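Local coordinates for fumarylacetoacetate hydrolase (Burkholderia xenovorans, PDB 5TI1), which probably hydrolyses fumarylacetoacetate to fumarate and acetoacetate, the last step of phenylalanine and tyrosine breakdown, using a bound divalent metal ion, at residues Gly45-Gly50 with Asp139-Pro145; Thr285-Val291 with Val430-Ala436. All blocks are in the same frame, centred on the assembly; numbering follows the deposited sequence.

Contact 1. Residues Gly45-Gly50 with Asp139-Pro145; sequences GIFSDG and DAQLHLP
Ile-46, Ser-48 and His-143 carry most of this contact, all three side chains on the same face of a two-strand antiparallel pairing. Build both segments extended, strand 45-49 against 140-143, axes 4.5 Å apart at closest approach and their directions 151° apart. Ser-48 and Gln-141 form a hydrogen-bonded pair, with Ser-48 N to Gln-141 O at 3.1 Å and Gln-141 N to Ser-48 O at 2.8 Å; next to it Phe-47 and Leu-142 make a non-hydrogen-bonded pair with CA atoms 4.6 Å apart. Further along, His-143 N donates to Ile-46 O at 2.9 Å, but the return link runs through a water: Ile-46 N gives to water 1 (2.9 Å), which also lies 2.6 Å from His-143 O. Strand 140-143 is thus an outermost strand of the five-stranded antiparallel sheet of the N-terminal region, next to 44-49, whose other edge is bonded to 56-61. The Ser-48 p rotamer and the m rotamer of His-143 bring OG and NE2 to 2.9 Å, a hydrogen bond at the imidazole edge. Ile-46 (m, m) lies beside that ring, CG2 to His-143 CD2 4.2 Å, and its CG1 comes 3.5 Å from Pro-145 O. On the reverse face, Phe-47 CB packs on Leu-142 CD2 at 3.7 Å, while Asp-49 turns its carboxylate to a salt bridge with Arg-56.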
loop_
_atom_site.group_PDB
_atom_site.type_symbol
_atom_site.label_atom_id
_atom_site.label_comp_id
_atom_site.label_asym_id
_atom_site.label_seq_id
_atom_site.Cartn_x
_atom_site.Cartn_y
_atom_site.Cartn_z
ATOM N N GLY B 45 14.961 -3.676 -16.568
ATOM C CA GLY B 45 13.904 -2.698 -16.722
ATOM C C GLY B 45 12.831 -3.207 -17.662
ATOM O O GLY B 45 12.894 -4.329 -18.170
ATOM N N ILE B 46 11.837 -2.354 -17.898
ATOM C CA ILE B 46 10.721 -2.637 -18.795
ATOM C C ILE B 46 10.691 -1.535 -19.838
ATOM O O ILE B 46 10.588 -0.349 -19.492
ATOM C CB ILE B 46 9.383 -2.718 -18.036
ATOM C CG1 ILE B 46 9.384 -3.910 -17.063
ATOM C CG2 ILE B 46 8.213 -2.819 -18.999
ATOM C CD1 ILE B 46 9.427 -5.260 -17.736
ATOM N N PHE B 47 10.775 -1.915 -21.112
ATOM C CA PHE B 47 10.863 -0.916 -22.165
ATOM C C PHE B 47 9.973 -1.294 -23.337
ATOM O O PHE B 47 9.505 -2.429 -23.478
ATOM C CB PHE B 47 12.304 -0.729 -22.667
ATOM C CG PHE B 47 12.745 -1.793 -23.620
ATOM C CD1 PHE B 47 13.104 -3.047 -23.155
ATOM C CD2 PHE B 47 12.789 -1.551 -24.982
ATOM C CE1 PHE B 47 13.498 -4.033 -24.027
ATOM C CE2 PHE B 47 13.193 -2.536 -25.858
ATOM C CZ PHE B 47 13.542 -3.780 -25.380
ATOM N N SER B 48 9.748 -0.293 -24.170
ATOM C CA SER B 48 9.154 -0.433 -25.484
ATOM C C SER B 48 9.880 0.568 -26.370
ATOM O O SER B 48 10.692 1.363 -25.891
ATOM C CB SER B 48 7.650 -0.177 -25.443
ATOM O OG SER B 48 7.401 1.154 -25.029
ATOM N N ASP B 49 9.613 0.519 -27.670
ATOM C CA ASP B 49 10.346 1.386 -28.584
ATOM C C ASP B 49 9.426 1.776 -29.736
ATOM O O ASP B 49 8.234 1.457 -29.736
ATOM C CB ASP B 49 11.636 0.698 -29.054
ATOM C CG ASP B 49 11.378 -0.386 -30.082
ATOM O OD1 ASP B 49 10.318 -1.036 -30.022
ATOM O OD2 ASP B 49 12.240 -0.584 -30.963
ATOM N N GLY B 50 9.987 2.477 -30.727
ATOM C CA GLY B 50 9.186 2.941 -31.848
ATOM C C GLY B 50 8.736 1.829 -32.774
ATOM O O GLY B 50 7.672 1.927 -33.394
ATOM N N ASP B 139 16.013 5.586 -28.432
ATOM C CA ASP B 139 14.814 5.208 -29.164
ATOM C C ASP B 139 13.776 4.549 -28.272
ATOM O O ASP B 139 12.738 4.100 -28.768
ATOM C CB ASP B 139 15.182 4.289 -30.330
ATOM C CG ASP B 139 15.988 5.007 -31.394
ATOM O OD1 ASP B 139 15.620 6.157 -31.739
ATOM O OD2 ASP B 139 16.998 4.437 -31.866
ATOM N N ALA B 140 14.020 4.503 -26.968
ATOM C CA ALA B 140 13.239 3.671 -26.069
ATOM C C ALA B 140 12.373 4.509 -25.143
ATOM O O ALA B 140 12.688 5.662 -24.836
ATOM C CB ALA B 140 14.148 2.771 -25.232
ATOM N N GLN B 141 11.260 3.903 -24.731
ATOM C CA GLN B 141 10.423 4.355 -23.630
ATOM C C GLN B 141 10.677 3.426 -22.453
ATOM O O GLN B 141 10.495 2.214 -22.584
ATOM C CB GLN B 141 8.947 4.303 -24.015
ATOM C CG GLN B 141 8.621 5.068 -25.270
ATOM C CD GLN B 141 8.832 6.536 -25.064
ATOM O OE1 GLN B 141 8.468 7.076 -24.017
ATOM N NE2 GLN B 141 9.453 7.193 -26.040
ATOM N N LEU B 142 11.102 3.979 -21.319
ATOM C CA LEU B 142 11.315 3.188 -20.108
ATOM C C LEU B 142 10.141 3.383 -19.159
ATOM O O LEU B 142 9.750 4.520 -18.868
ATOM C CB LEU B 142 12.619 3.574 -19.412
ATOM C CG LEU B 142 13.822 3.536 -20.346
ATOM C CD1 LEU B 142 15.081 3.902 -19.572
ATOM C CD2 LEU B 142 13.924 2.165 -21.001
ATOM N N HIS B 143 9.574 2.278 -18.693
ATOM C CA HIS B 143 8.388 2.318 -17.853
ATOM C C HIS B 143 8.739 1.841 -16.452
ATOM O O HIS B 143 9.808 1.277 -16.217
ATOM C CB HIS B 143 7.269 1.463 -18.456
ATOM C CG HIS B 143 7.135 1.614 -19.937
ATOM N ND1 HIS B 143 6.484 2.682 -20.519
ATOM C CD2 HIS B 143 7.587 0.844 -20.957
ATOM C CE1 HIS B 143 6.535 2.558 -21.833
ATOM N NE2 HIS B 143 7.201 1.456 -22.124
ATOM N N LEU B 144 7.827 2.101 -15.520
ATOM C CA LEU B 144 7.945 1.607 -14.156
ATOM C C LEU B 144 8.360 0.141 -14.202
ATOM O O LEU B 144 7.729 -0.659 -14.898
ATOM C CB LEU B 144 6.623 1.786 -13.409
ATOM C CG LEU B 144 6.741 1.753 -11.889
ATOM C CD1 LEU B 144 7.505 2.992 -11.412
ATOM C CD2 LEU B 144 5.364 1.630 -11.215
ATOM N N PRO B 145 9.458 -0.243 -13.548
ATOM C CA PRO B 145 10.002 -1.581 -13.795
ATOM C C PRO B 145 9.220 -2.700 -13.129
ATOM O O PRO B 145 9.332 -3.854 -13.570
ATOM C CB PRO B 145 11.425 -1.489 -13.231
ATOM C CG PRO B 145 11.347 -0.461 -12.193
ATOM C CD PRO B 145 10.400 0.581 -12.770
HETATM O O HOH W 1 12.123 0.167 -16.537
#

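Contact 2. Residues Thr285-Val291 with Val430-Ala436; sequences TISPWIV and VGFGVCA
Val-291 lies over one face of the Phe-432 ring: its CG2 is 3.9 Å from the ring centroid and 14° off the normal, a CH-pi contact, and its CB is 3.8 Å from Phe-432 CE2. The t rotamer of Val-291 also sets CG1 4.0 Å from Val-430 CG1 and CG2 3.3 Å from Gly-431 O. End to end the segments run nearly opposite ways, 169° apart, yet no direct hydrogen bond joins them; this is packing between two sheets. Segment 430-436 lies on strand 429-440 but is irregular at Phe-432 (phi/psi -114/0) and Gly-433 (73/-149), where a CB would press on the carbonyl O of Phe-432; 285-291 leaves extended form at Pro-288 (-86/-18), a break in the longer strand 284-292. Their backbones come nearest at Ser-287 and Cys-435, CA atoms 4.3 Å apart, where Ser-287 CB meets Cys-435 CB at 4.0 Å and Val-434 O at 3.5 Å. At the other end Cys-435 (t) lays SG 3.6 Å from Thr-285 CG2, and water 2 bridges Thr-285 OG1 (2.7 Å) to Ala-436 O (2.9 Å); OG1 is also bonded to Trp-261 NE1. Strand 284-292 lies between 252-263 and 193-195 in its mixed sheet, while 429-440 belongs to the second sheet of the C-terminal region, flanked by 416-424 and 200-207.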
loop_
_atom_site.group_PDB
_atom_site.type_symbol
_atom_site.label_atom_id
_atom_site.label_comp_id
_atom_site.label_asym_id
_atom_site.label_seq_id
_atom_site.Cartn_x
_atom_site.Cartn_y
_atom_site.Cartn_z
ATOM N N THR B 285 8.867 9.210 -7.076
ATOM C CA THR B 285 9.505 8.878 -8.345
ATOM C C THR B 285 10.615 7.855 -8.119
ATOM O O THR B 285 11.389 7.968 -7.166
ATOM C CB THR B 285 10.063 10.141 -9.028
ATOM O OG1 THR B 285 9.011 11.091 -9.216
ATOM C CG2 THR B 285 10.660 9.815 -10.389
ATOM N N ILE B 286 10.693 6.846 -8.987
ATOM C CA ILE B 286 11.848 5.956 -8.981
ATOM C C ILE B 286 12.505 5.938 -10.357
ATOM O O ILE B 286 11.872 6.194 -11.389
ATOM C CB ILE B 286 11.510 4.515 -8.524
ATOM C CG1 ILE B 286 10.494 3.843 -9.457
ATOM C CG2 ILE B 286 11.013 4.519 -7.079
ATOM C CD1 ILE B 286 10.278 2.346 -9.133
ATOM N N SER B 287 13.804 5.644 -10.354
ATOM C CA SER B 287 14.531 5.415 -11.583
ATOM C C SER B 287 14.041 4.125 -12.243
ATOM O O SER B 287 13.469 3.251 -11.580
ATOM C CB SER B 287 16.032 5.336 -11.296
ATOM O OG SER B 287 16.310 4.323 -10.349
ATOM N N PRO B 288 14.247 3.981 -13.557
ATOM C CA PRO B 288 13.646 2.839 -14.264
ATOM C C PRO B 288 14.462 1.551 -14.251
ATOM O O PRO B 288 13.889 0.488 -14.510
ATOM C CB PRO B 288 13.484 3.373 -15.696
ATOM C CG PRO B 288 14.582 4.382 -15.838
ATOM C CD PRO B 288 14.761 5.008 -14.486
ATOM N N TRP B 289 15.767 1.607 -13.962
ATOM C CA TRP B 289 16.644 0.440 -14.044
ATOM C C TRP B 289 16.877 -0.172 -12.659
ATOM O O TRP B 289 17.419 0.485 -11.762
ATOM C CB TRP B 289 17.990 0.807 -14.679
ATOM C CG TRP B 289 17.898 1.196 -16.128
ATOM C CD1 TRP B 289 18.108 2.438 -16.655
ATOM C CD2 TRP B 289 17.552 0.343 -17.229
ATOM N NE1 TRP B 289 17.921 2.411 -18.015
ATOM C CE2 TRP B 289 17.576 1.142 -18.396
ATOM C CE3 TRP B 289 17.224 -1.013 -17.343
ATOM C CZ2 TRP B 289 17.295 0.626 -19.663
ATOM C CZ3 TRP B 289 16.936 -1.524 -18.599
ATOM C CH2 TRP B 289 16.976 -0.705 -19.743
ATOM N N ILE B 290 16.518 -1.435 -12.490
ATOM C CA ILE B 290 16.756 -2.095 -11.212
ATOM C C ILE B 290 18.140 -2.714 -11.272
ATOM O O ILE B 290 18.372 -3.657 -12.030
ATOM C CB ILE B 290 15.692 -3.142 -10.879
ATOM C CG1 ILE B 290 14.311 -2.486 -10.789
ATOM C CG2 ILE B 290 16.023 -3.771 -9.548
ATOM C CD1 ILE B 290 13.213 -3.450 -10.368
ATOM N N VAL B 291 19.063 -2.157 -10.497
ATOM C CA VAL B 291 20.421 -2.691 -10.406
ATOM C C VAL B 291 20.379 -3.858 -9.431
ATOM O O VAL B 291 19.951 -3.689 -8.284
ATOM C CB VAL B 291 21.411 -1.610 -9.945
ATOM C CG1 VAL B 291 22.789 -2.225 -9.658
ATOM C CG2 VAL B 291 21.528 -0.479 -10.992
ATOM N N VAL B 430 29.207 1.047 -11.707
ATOM C CA VAL B 430 27.958 0.297 -11.684
ATOM C C VAL B 430 26.924 1.310 -11.221
ATOM O O VAL B 430 26.863 1.641 -10.033
ATOM C CB VAL B 430 28.032 -0.924 -10.757
ATOM C CG1 VAL B 430 26.665 -1.577 -10.566
ATOM C CG2 VAL B 430 29.021 -1.922 -11.315
ATOM N N GLY B 431 26.150 1.856 -12.165
ATOM C CA GLY B 431 25.345 3.031 -11.920
ATOM C C GLY B 431 23.849 2.795 -12.076
ATOM O O GLY B 431 23.398 1.737 -12.531
ATOM N N PHE B 432 23.080 3.821 -11.715
ATOM C CA PHE B 432 21.635 3.695 -11.561
ATOM C C PHE B 432 20.834 4.507 -12.574
ATOM O O PHE B 432 19.595 4.470 -12.542
ATOM C CB PHE B 432 21.233 4.104 -10.140
ATOM C CG PHE B 432 21.527 3.063 -9.104
ATOM C CD1 PHE B 432 22.810 2.891 -8.623
ATOM C CD2 PHE B 432 20.509 2.264 -8.598
ATOM C CE1 PHE B 432 23.081 1.941 -7.662
ATOM C CE2 PHE B 432 20.776 1.301 -7.636
ATOM C CZ PHE B 432 22.056 1.143 -7.168
ATOM N N GLY B 433 21.492 5.230 -13.479
ATOM C CA GLY B 433 20.696 6.106 -14.326
ATOM C C GLY B 433 20.193 7.302 -13.532
ATOM O O GLY B 433 20.835 7.769 -12.583
ATOM N N VAL B 434 19.024 7.813 -13.915
ATOM C CA VAL B 434 18.513 9.016 -13.276
ATOM C C VAL B 434 17.066 8.821 -12.853
ATOM O O VAL B 434 16.310 8.033 -13.433
ATOM C CB VAL B 434 18.640 10.274 -14.170
ATOM C CG1 VAL B 434 20.109 10.564 -14.495
ATOM C CG2 VAL B 434 17.792 10.151 -15.430
ATOM N N CYS B 435 16.699 9.564 -11.819
ATOM C CA CYS B 435 15.361 9.617 -11.257
ATOM C C CYS B 435 14.955 11.092 -11.265
ATOM O O CYS B 435 15.277 11.827 -10.327
ATOM C CB CYS B 435 15.381 9.016 -9.855
ATOM S SG CYS B 435 13.935 9.368 -8.886
ATOM N N ALA B 436 14.262 11.528 -12.326
ATOM C CA ALA B 436 13.968 12.940 -12.554
ATOM C C ALA B 436 12.471 13.253 -12.541
ATOM O O ALA B 436 11.633 12.442 -12.941
ATOM C CB ALA B 436 14.541 13.416 -13.903
HETATM O O HOH W 2 9.019 12.079 -11.757
#

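In the fold
The two contacts adjoin, their centres about 13 Å apart, and meet where the N-terminal sheet lies against segment 285-291. Pro-145 CB is 3.4 Å from Pro-288 O, Leu-142 CD1 is 3.6 Å from Trp-289 NE1, and Leu-144 CD1 is 3.6 Å from Ile-286 CD1, so segment 285-291, the first half of contact 2, also packs on 139-145. Contact 1 is complete before contact 2 begins along the chain. Toward the metal site, Thr-285 follows Thr-284, one of the sodium ligands, and its side chain is about 8 Å from that ion; that of Ile-286 is about 11 Å from the magnesium. Contact 1 is more remote, the Leu-144 side chain lying about 13 Å from the sodium.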